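Putative alpha-ketoglutarate-dependent taurine dioxygenase (Burkholderia xenovorans, PDB 5HSX) probably acts as an iron- and 2-oxoglutarate-dependent dioxygenase of the TauD/TfdA family. Local coordinates at residues 45-50 with 76-81; 70-75 with 135-140. All blocks are in the same frame, centred on the assembly; numbering follows the deposited sequence.

How the contacts relate
Both contacts use helix 69-77, and their centres lie about 11 Å apart on the same side of the chain's centre. Along the chain their segments alternate: 45-50, 70-75, 76-81, then 135-140. Contact 2 seats the body of the helix on strand 135-140, in the seven-stranded mixed sheet of this cupin-clan fold; contact 1 joins the loop just after the helix, through Gln78 and Phe79, to helix 44-57. The two meet directly where Ser76 OG packs on Ile137 CD1, 3.3 Å away, and again where the rings of Phe75 and Phe79 touch. Helix 69-77 and the loop that follows it thus connect strand 135-140 to helix 44-57. Contact 2 lies away from the metal site, the Ile137 side chain being about 13 Å from the bound sodium ion.

Contact 1 (45-50 with 76-81); sequences RQIAEI and SAQFGE
Ile47 of helix 44-57 meets Gln78 and Phe79 where the loop after helix 69-77 packs on that helix, in a TauD/TfdA fold of the cupin clan; no hydrogen bond joins the two segments. From its CB the Ile47 side chain forks. CG2, anti to the backbone N, lies 3.6 Å from Gln78 O. It is also 3.7 Å from Phe79 CE1, so this methyl sits in the corner formed by the loop carbonyl and the ring. On the other branch, Ile47 CG1 crosses over Gln78, 4.1 Å from its CB. CD1 lies over the Gln78 chain, 3.8 Å from Gln78 CB and equally close to OE1. The two side chains cross at about a right angle. Gln78 is extended beyond CG and held at its tip: OE1 accepts a hydrogen bond from Leu42 N, and NE2 makes a weak one to Phe75 O. One helical turn on from Ile47, Ile50 places CG2 3.7 Å from Phe79 CZ. The phenyl ring turns toward the helix with CG anti to its own carbonyl carbon (chi1 -58°), and it also packs edge-to-face with Phe265 of strand 263-267. The ring's CE1 comes within 3.5 Å of the backbone carbonyl oxygen Ile47 O.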
loop_
_atom_site.group_PDB
_atom_site.type_symbol
_atom_site.label_atom_id
_atom_site.label_comp_id
_atom_site.label_asym_id
_atom_site.label_seq_id
_atom_site.Cartn_x
_atom_site.Cartn_y
_atom_site.Cartn_z
ATOM N N ARG B 45 33.718 0.549 6.471
ATOM C CA ARG B 45 33.093 1.539 5.600
ATOM C C ARG B 45 31.759 1.037 5.065
ATOM O O ARG B 45 30.797 1.808 4.968
ATOM C CB ARG B 45 34.024 1.901 4.445
ATOM N N GLN B 46 31.680 -0.249 4.707
ATOM C CA GLN B 46 30.413 -0.811 4.250
ATOM C C GLN B 46 29.360 -0.767 5.347
ATOM O O GLN B 46 28.199 -0.430 5.091
ATOM C CB GLN B 46 30.601 -2.252 3.784
ATOM C CG GLN B 46 31.350 -2.429 2.491
ATOM C CD GLN B 46 31.550 -3.900 2.169
ATOM O OE1 GLN B 46 32.386 -4.574 2.778
ATOM N NE2 GLN B 46 30.769 -4.409 1.224
ATOM N N ILE B 47 29.743 -1.137 6.572
ATOM C CA ILE B 47 28.812 -1.092 7.695
ATOM C C ILE B 47 28.306 0.327 7.914
ATOM O O ILE B 47 27.108 0.548 8.127
ATOM C CB ILE B 47 29.483 -1.654 8.962
ATOM C CG1 ILE B 47 29.799 -3.142 8.789
ATOM C CG2 ILE B 47 28.592 -1.425 10.173
ATOM C CD1 ILE B 47 30.791 -3.688 9.806
ATOM N N ALA B 48 29.207 1.314 7.870
ATOM C CA ALA B 48 28.781 2.692 8.087
ATOM C C ALA B 48 27.860 3.162 6.965
ATOM O O ALA B 48 26.911 3.915 7.208
ATOM C CB ALA B 48 29.995 3.610 8.211
ATOM N N GLU B 49 28.126 2.731 5.729
ATOM C CA GLU B 49 27.280 3.151 4.613
ATOM C C GLU B 49 25.891 2.543 4.714
ATOM O O GLU B 49 24.894 3.219 4.433
ATOM C CB GLU B 49 27.920 2.772 3.279
ATOM C CG GLU B 49 29.127 3.622 2.932
ATOM C CD GLU B 49 29.853 3.132 1.693
ATOM O OE1 GLU B 49 30.606 3.929 1.091
ATOM O OE2 GLU B 49 29.680 1.954 1.325
ATOM N N ILE B 50 25.811 1.260 5.082
ATOM C CA ILE B 50 24.510 0.623 5.273
ATOM C C ILE B 50 23.748 1.310 6.397
ATOM O O ILE B 50 22.550 1.598 6.274
ATOM C CB ILE B 50 24.691 -0.882 5.546
ATOM C CG1 ILE B 50 25.258 -1.580 4.309
ATOM C CG2 ILE B 50 23.375 -1.523 5.978
ATOM C CD1 ILE B 50 25.643 -3.029 4.551
ATOM N N SER B 76 23.919 -9.181 11.577
ATOM C CA SER B 76 23.182 -8.329 12.502
ATOM C C SER B 76 24.092 -7.737 13.569
ATOM O O SER B 76 23.928 -6.571 13.952
ATOM C CB SER B 76 22.064 -9.135 13.153
ATOM O OG SER B 76 21.283 -9.775 12.169
ATOM N N ALA B 77 25.049 -8.521 14.069
ATOM C CA ALA B 77 25.881 -8.066 15.182
ATOM C C ALA B 77 26.788 -6.910 14.796
ATOM O O ALA B 77 27.354 -6.254 15.680
ATOM C CB ALA B 77 26.727 -9.221 15.727
ATOM N N GLN B 78 26.947 -6.649 13.500
ATOM C CA GLN B 78 27.731 -5.502 13.061
ATOM C C GLN B 78 27.010 -4.183 13.304
ATOM O O GLN B 78 27.632 -3.122 13.183
ATOM C CB GLN B 78 28.080 -5.651 11.577
ATOM C CG GLN B 78 28.934 -6.880 11.288
ATOM C CD GLN B 78 29.111 -7.158 9.803
ATOM O OE1 GLN B 78 30.218 -7.443 9.343
ATOM N NE2 GLN B 78 28.016 -7.098 9.050
ATOM N N PHE B 79 25.724 -4.224 13.654
ATOM C CA PHE B 79 24.945 -3.015 13.853
ATOM C C PHE B 79 24.424 -2.844 15.273
ATOM O O PHE B 79 23.909 -1.766 15.590
ATOM C CB PHE B 79 23.774 -2.978 12.852
ATOM C CG PHE B 79 24.223 -3.034 11.417
ATOM C CD1 PHE B 79 24.529 -1.872 10.725
ATOM C CD2 PHE B 79 24.386 -4.254 10.772
ATOM C CE1 PHE B 79 24.966 -1.923 9.406
ATOM C CE2 PHE B 79 24.818 -4.314 9.455
ATOM C CZ PHE B 79 25.111 -3.147 8.771
ATOM N N GLY B 80 24.566 -3.841 16.139
ATOM C CA GLY B 80 24.083 -3.698 17.497
ATOM C C GLY B 80 24.126 -5.020 18.236
ATOM O O GLY B 80 24.725 -5.992 17.774
ATOM N N GLU B 81 23.493 -5.019 19.411
ATOM C CA GLU B 81 23.388 -6.207 20.253
ATOM C C GLU B 81 22.125 -6.976 19.890
ATOM O O GLU B 81 21.041 -6.391 19.799
ATOM C CB GLU B 81 23.345 -5.831 21.735
ATOM C CG GLU B 81 24.661 -5.448 22.334
ATOM C CD GLU B 81 25.589 -6.633 22.407
ATOM O OE1 GLU B 81 26.428 -6.779 21.495
ATOM O OE2 GLU B 81 25.453 -7.431 23.359
#

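Contact 2 (70-75 with 135-140); sequences EQHVAF and ASILRG. With EDO (1,2-ethanediol), chain S.
His72 bridges helix 69-77 and strand 135-140 with both of its ring nitrogens. ND1 accepts a hydrogen bond of 3.0 Å from Arg139 NH1, almost exactly in the imidazole plane. That bond is fairly straight, 161° at the hydrogen, and the guanidinium stands nearly perpendicular to the ring. NE2 donates to Ile137 O at 3.0 Å in a more bent bond of 135°; the nitrogen sits well above the carbonyl plane. With both bonds in the ring plane, rotation of the imidazole is largely fixed, and they are consistent with a neutral ring protonated at NE2. CG lies anti to the backbone N (chi1 -175°), which carries the ring out to the strand. Beside it Ile137 CG2 packs on the ring, while Ile137 CD1 touches Phe75 CE2 at 3.8 Å.

Further out, Arg139 NH1 also makes a hydrogen bond to His69 ND1, and Arg139 NH2 lies 3.2 Å from O2 of an ethanediol, probably from the crystallisation liquor, whose O1 donates to Glu70 OE1. The helix thus packs, nearly antiparallel to the strand, on the mixed sheet of the family's double-stranded beta-helix (cupin-type) fold. Strand 135-140 lies between 263-267 and 287-293, and on that sheet His72 also packs against Thr291 of strand 287-293.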
loop_
_atom_site.group_PDB
_atom_site.type_symbol
_atom_site.label_atom_id
_atom_site.label_comp_id
_atom_site.label_asym_id
_atom_site.label_seq_id
_atom_site.Cartn_x
_atom_site.Cartn_y
_atom_site.Cartn_z
ATOM N N GLU B 70 23.785 -18.593 11.149
ATOM C CA GLU B 70 25.020 -17.995 11.645
ATOM C C GLU B 70 25.381 -16.735 10.870
ATOM O O GLU B 70 25.801 -15.734 11.463
ATOM C CB GLU B 70 26.171 -19.001 11.579
ATOM C CG GLU B 70 26.101 -20.109 12.616
ATOM C CD GLU B 70 25.235 -21.282 12.178
ATOM O OE1 GLU B 70 24.480 -21.149 11.187
ATOM O OE2 GLU B 70 25.320 -22.345 12.828
ATOM N N GLN B 71 25.233 -16.765 9.543
ATOM C CA GLN B 71 25.554 -15.582 8.751
ATOM C C GLN B 71 24.575 -14.452 9.029
ATOM O O GLN B 71 24.966 -13.282 9.075
ATOM C CB GLN B 71 25.574 -15.936 7.264
ATOM C CG GLN B 71 26.791 -16.768 6.864
ATOM C CD GLN B 71 26.588 -17.515 5.551
ATOM O OE1 GLN B 71 25.463 -17.660 5.069
ATOM N NE2 GLN B 71 27.685 -17.998 4.973
ATOM N N HIS B 72 23.298 -14.789 9.227
ATOM C CA HIS B 72 22.291 -13.791 9.573
ATOM C C HIS B 72 22.632 -13.116 10.901
ATOM O O HIS B 72 22.578 -11.885 11.024
ATOM C CB HIS B 72 20.920 -14.483 9.613
ATOM C CG HIS B 72 19.751 -13.573 9.839
ATOM N ND1 HIS B 72 18.448 -14.027 9.774
ATOM C CD2 HIS B 72 19.674 -12.253 10.131
ATOM C CE1 HIS B 72 17.621 -13.026 10.014
ATOM N NE2 HIS B 72 18.339 -11.938 10.235
ATOM N N VAL B 73 23.005 -13.909 11.906
ATOM C CA VAL B 73 23.387 -13.337 13.195
ATOM C C VAL B 73 24.652 -12.504 13.051
ATOM O O VAL B 73 24.751 -11.398 13.602
ATOM C CB VAL B 73 23.555 -14.451 14.249
ATOM C CG1 VAL B 73 24.232 -13.908 15.515
ATOM C CG2 VAL B 73 22.198 -15.066 14.581
ATOM N N ALA B 74 25.640 -13.015 12.308
ATOM C CA ALA B 74 26.900 -12.289 12.152
ATOM C C ALA B 74 26.688 -10.946 11.464
ATOM O O ALA B 74 27.291 -9.938 11.852
ATOM C CB ALA B 74 27.909 -13.137 11.378
ATOM N N PHE B 75 25.832 -10.911 10.439
ATOM C CA PHE B 75 25.518 -9.637 9.803
ATOM C C PHE B 75 24.875 -8.680 10.792
ATOM O O PHE B 75 25.235 -7.499 10.850
ATOM C CB PHE B 75 24.590 -9.848 8.607
ATOM C CG PHE B 75 24.019 -8.567 8.045
ATOM C CD1 PHE B 75 24.786 -7.749 7.228
ATOM C CD2 PHE B 75 22.714 -8.185 8.326
ATOM C CE1 PHE B 75 24.263 -6.570 6.703
ATOM C CE2 PHE B 75 22.186 -7.001 7.806
ATOM C CZ PHE B 75 22.968 -6.197 6.993
ATOM N N ALA B 135 15.853 -2.024 15.881
ATOM C CA ALA B 135 15.852 -2.464 14.492
ATOM C C ALA B 135 15.562 -3.950 14.436
ATOM O O ALA B 135 15.769 -4.682 15.408
ATOM C CB ALA B 135 17.194 -2.185 13.802
ATOM N N SER B 136 15.113 -4.394 13.267
ATOM C CA SER B 136 14.968 -5.817 13.006
ATOM C C SER B 136 15.524 -6.125 11.624
ATOM O O SER B 136 15.510 -5.274 10.728
ATOM C CB SER B 136 13.500 -6.265 13.101
ATOM O OG SER B 136 12.808 -5.565 14.127
ATOM N N ILE B 137 16.001 -7.356 11.459
ATOM C CA ILE B 137 16.534 -7.843 10.195
ATOM C C ILE B 137 15.809 -9.139 9.869
ATOM O O ILE B 137 16.001 -10.153 10.554
ATOM C CB ILE B 137 18.052 -8.061 10.257
ATOM C CG1 ILE B 137 18.748 -6.733 10.561
ATOM C CG2 ILE B 137 18.556 -8.682 8.946
ATOM C CD1 ILE B 137 20.147 -6.873 11.032
ATOM N N LEU B 138 14.986 -9.113 8.825
ATOM C CA LEU B 138 14.109 -10.219 8.459
ATOM C C LEU B 138 14.554 -10.774 7.112
ATOM O O LEU B 138 14.633 -10.021 6.135
ATOM C CB LEU B 138 12.664 -9.724 8.386
ATOM C CG LEU B 138 11.557 -10.679 7.960
ATOM C CD1 LEU B 138 11.422 -11.822 8.949
ATOM C CD2 LEU B 138 10.250 -9.879 7.841
ATOM N N ARG B 139 14.837 -12.080 7.047
ATOM C CA ARG B 139 15.275 -12.703 5.802
ATOM C C ARG B 139 14.274 -13.757 5.334
ATOM O O ARG B 139 13.701 -14.495 6.143
ATOM C CB ARG B 139 16.687 -13.313 5.946
ATOM C CG ARG B 139 16.772 -14.729 6.533
ATOM C CD ARG B 139 18.234 -15.164 6.675
ATOM N NE ARG B 139 18.382 -16.615 6.636
ATOM C CZ ARG B 139 18.406 -17.404 7.706
ATOM N NH1 ARG B 139 18.303 -16.885 8.924
ATOM N NH2 ARG B 139 18.535 -18.720 7.558
ATOM N N GLY B 140 14.058 -13.819 4.021
ATOM C CA GLY B 140 13.108 -14.746 3.435
ATOM C C GLY B 140 13.797 -15.967 2.860
ATOM O O GLY B 140 14.658 -15.853 1.986
HETATM C C1 EDO S . 21.413 -22.475 8.667
HETATM O O1 EDO S . 22.040 -22.792 9.917
HETATM C C2 EDO S . 19.899 -22.542 8.815
HETATM O O2 EDO S . 19.267 -21.790 7.774
#